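Local coordinates for protein AcrH (Aeromonas hydrophila, PDB 3WXX) that probably serves as the type III secretion chaperone that binds the membrane translocator AopB before its export and translocon assembly, at residues F76-I80 / C103-E109. The protein carries 1 engineered substitution. Residues are numbered along the deposited sequence; the frame is centred on the assembly and turned at random.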
loop_
_atom_site.group_PDB
_atom_site.type_symbol
_atom_site.label_atom_id
_atom_site.label_comp_id
_atom_site.label_asym_id
_atom_site.label_seq_id
_atom_site.Cartn_x
_atom_site.Cartn_y
_atom_site.Cartn_z
ATOM N N PHE A 76 3.432 12.894 -6.381
ATOM C CA PHE A 76 3.605 11.829 -7.392
ATOM C C PHE A 76 4.355 10.598 -6.927
ATOM O O PHE A 76 4.046 9.475 -7.326
ATOM C CB PHE A 76 4.300 12.387 -8.648
ATOM C CG PHE A 76 3.566 13.557 -9.260
ATOM C CD1 PHE A 76 2.314 13.384 -9.826
ATOM C CD2 PHE A 76 4.124 14.823 -9.252
ATOM C CE1 PHE A 76 1.632 14.450 -10.358
ATOM C CE2 PHE A 76 3.445 15.895 -9.791
ATOM C CZ PHE A 76 2.201 15.708 -10.342
ATOM N N ARG A 77 5.361 10.814 -6.107
ATOM C CA ARG A 77 6.217 9.738 -5.642
ATOM C C ARG A 77 5.419 8.801 -4.736
ATOM O O ARG A 77 5.520 7.578 -4.828
ATOM C CB ARG A 77 7.398 10.345 -4.875
ATOM C CG ARG A 77 8.602 9.495 -4.625
ATOM C CD ARG A 77 9.175 8.852 -5.879
ATOM N NE ARG A 77 10.240 9.670 -6.441
ATOM C CZ ARG A 77 10.922 9.346 -7.537
ATOM N NH1 ARG A 77 10.631 8.224 -8.203
ATOM N NH2 ARG A 77 11.886 10.155 -7.976
ATOM N N LEU A 78 4.667 9.403 -3.818
ATOM C CA LEU A 78 3.855 8.664 -2.862
ATOM C C LEU A 78 2.700 7.958 -3.548
ATOM O O LEU A 78 2.260 6.916 -3.106
ATOM C CB LEU A 78 3.299 9.605 -1.796
ATOM C CG LEU A 78 4.276 10.326 -0.843
ATOM C CD1 LEU A 78 3.561 10.875 0.389
ATOM C CD2 LEU A 78 5.435 9.436 -0.412
ATOM N N ALA A 79 2.212 8.541 -4.637
ATOM C CA ALA A 79 1.173 7.920 -5.440
ATOM C C ALA A 79 1.667 6.653 -6.123
ATOM O O ALA A 79 0.968 5.630 -6.139
ATOM C CB ALA A 79 0.674 8.912 -6.461
ATOM N N ILE A 80 2.885 6.702 -6.677
ATOM C CA ILE A 80 3.510 5.502 -7.283
ATOM C C ILE A 80 3.615 4.371 -6.301
ATOM O O ILE A 80 3.364 3.225 -6.640
ATOM C CB ILE A 80 4.891 5.794 -7.824
ATOM C CG1 ILE A 80 4.803 6.759 -9.008
ATOM C CG2 ILE A 80 5.539 4.535 -8.310
ATOM C CD1 ILE A 80 5.987 7.675 -9.180
ATOM N N CYS A 103 2.525 9.623 -13.292
ATOM C CA CYS A 103 3.287 10.146 -12.170
ATOM C C CYS A 103 4.784 10.109 -12.456
ATOM O O CYS A 103 5.486 11.102 -12.277
ATOM C CB CYS A 103 2.940 9.360 -10.910
ATOM S SG CYS A 103 1.268 9.706 -10.298
ATOM N N LEU A 104 5.279 8.986 -12.951
ATOM C CA LEU A 104 6.719 8.865 -13.312
ATOM C C LEU A 104 7.178 9.878 -14.336
ATOM O O LEU A 104 8.218 10.481 -14.179
ATOM C CB LEU A 104 7.042 7.466 -13.775
ATOM C CG LEU A 104 7.020 6.456 -12.611
ATOM C CD1 LEU A 104 7.157 5.039 -13.125
ATOM C CD2 LEU A 104 8.127 6.739 -11.603
ATOM N N LEU A 105 6.337 10.136 -15.332
ATOM C CA LEU A 105 6.632 11.113 -16.384
ATOM C C LEU A 105 6.738 12.508 -15.826
ATOM O O LEU A 105 7.573 13.271 -16.260
ATOM C CB LEU A 105 5.545 11.085 -17.486
ATOM C CG LEU A 105 5.686 12.117 -18.630
ATOM C CD1 LEU A 105 7.012 11.951 -19.360
ATOM C CD2 LEU A 105 4.530 11.960 -19.575
ATOM N N GLN A 106 5.849 12.854 -14.902
ATOM C CA GLN A 106 5.902 14.144 -14.254
ATOM C C GLN A 106 7.198 14.323 -13.480
ATOM O O GLN A 106 7.621 15.446 -13.274
ATOM C CB GLN A 106 4.712 14.327 -13.313
ATOM C CG GLN A 106 3.418 14.535 -14.070
ATOM C CD GLN A 106 3.388 15.843 -14.829
ATOM O OE1 GLN A 106 3.177 15.825 -16.031
ATOM N NE2 GLN A 106 3.633 16.975 -14.155
ATOM N N LEU A 107 7.817 13.236 -13.026
ATOM C CA LEU A 107 9.086 13.345 -12.282
ATOM C C LEU A 107 10.309 13.181 -13.182
ATOM O O LEU A 107 11.438 13.227 -12.703
ATOM C CB LEU A 107 9.156 12.284 -11.185
ATOM C CG LEU A 107 8.169 12.378 -10.049
ATOM C CD1 LEU A 107 8.223 11.108 -9.240
ATOM C CD2 LEU A 107 8.463 13.578 -9.170
ATOM N N GLY A 108 10.091 12.955 -14.467
ATOM C CA GLY A 108 11.182 12.816 -15.388
ATOM C C GLY A 108 11.722 11.408 -15.460
ATOM O O GLY A 108 12.689 11.164 -16.166
ATOM N N GLU A 109 11.103 10.465 -14.758
ATOM C CA GLU A 109 11.585 9.096 -14.817
ATOM C C GLU A 109 11.016 8.351 -16.018
ATOM O O GLU A 109 10.056 7.596 -15.920
ATOM C CB GLU A 109 11.379 8.376 -13.487
ATOM C CG GLU A 109 12.619 8.467 -12.632
ATOM C CD GLU A 109 12.314 8.459 -11.155
ATOM O OE1 GLU A 109 11.869 7.394 -10.640
ATOM O OE2 GLU A 109 12.527 9.521 -10.529
#
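Phe76, at the start of helix 76-89, lies against the last turn of helix 95-106, its CA 5.1 Å from the CA of Cys103. One face of its ring receives CB of Gln106 in a CH-pi contact, 4.0 Å from the ring centroid, while Cys103 SG sits at the ring edge, 3.9 Å from Phe76 CD1, a sulfur-aromatic contact. Cys103 is buried deeper: its SG also touches Ala79 CB at 4.0 Å, and its CB meets Ile80 CG1 at 3.7 Å. Ile80 CD1 extends the apolar seam to Leu104 CD2 (3.4 Å), and Trp123 of the AopB chain packs on both Ile80 and Leu104. Towards solvent, Arg77 lays its guanidinium over Leu107 CD1 and forms a two-pronged salt bridge, NH1 to Glu109 OE1 at 2.9 Å and NH2 to Glu109 OE2 at 2.7 Å. Glu109 can face Arg77 because the chain turns at Gly108, whose positive phi closes a Schellman motif before Glu109 takes the N-cap position of helix 110-126. Helix B of one tetratricopeptide repeat (76-89) thus packs on helix A of the next (95-106), the stacking of successive hairpins that builds the right-handed superhelix of class II type III secretion chaperones.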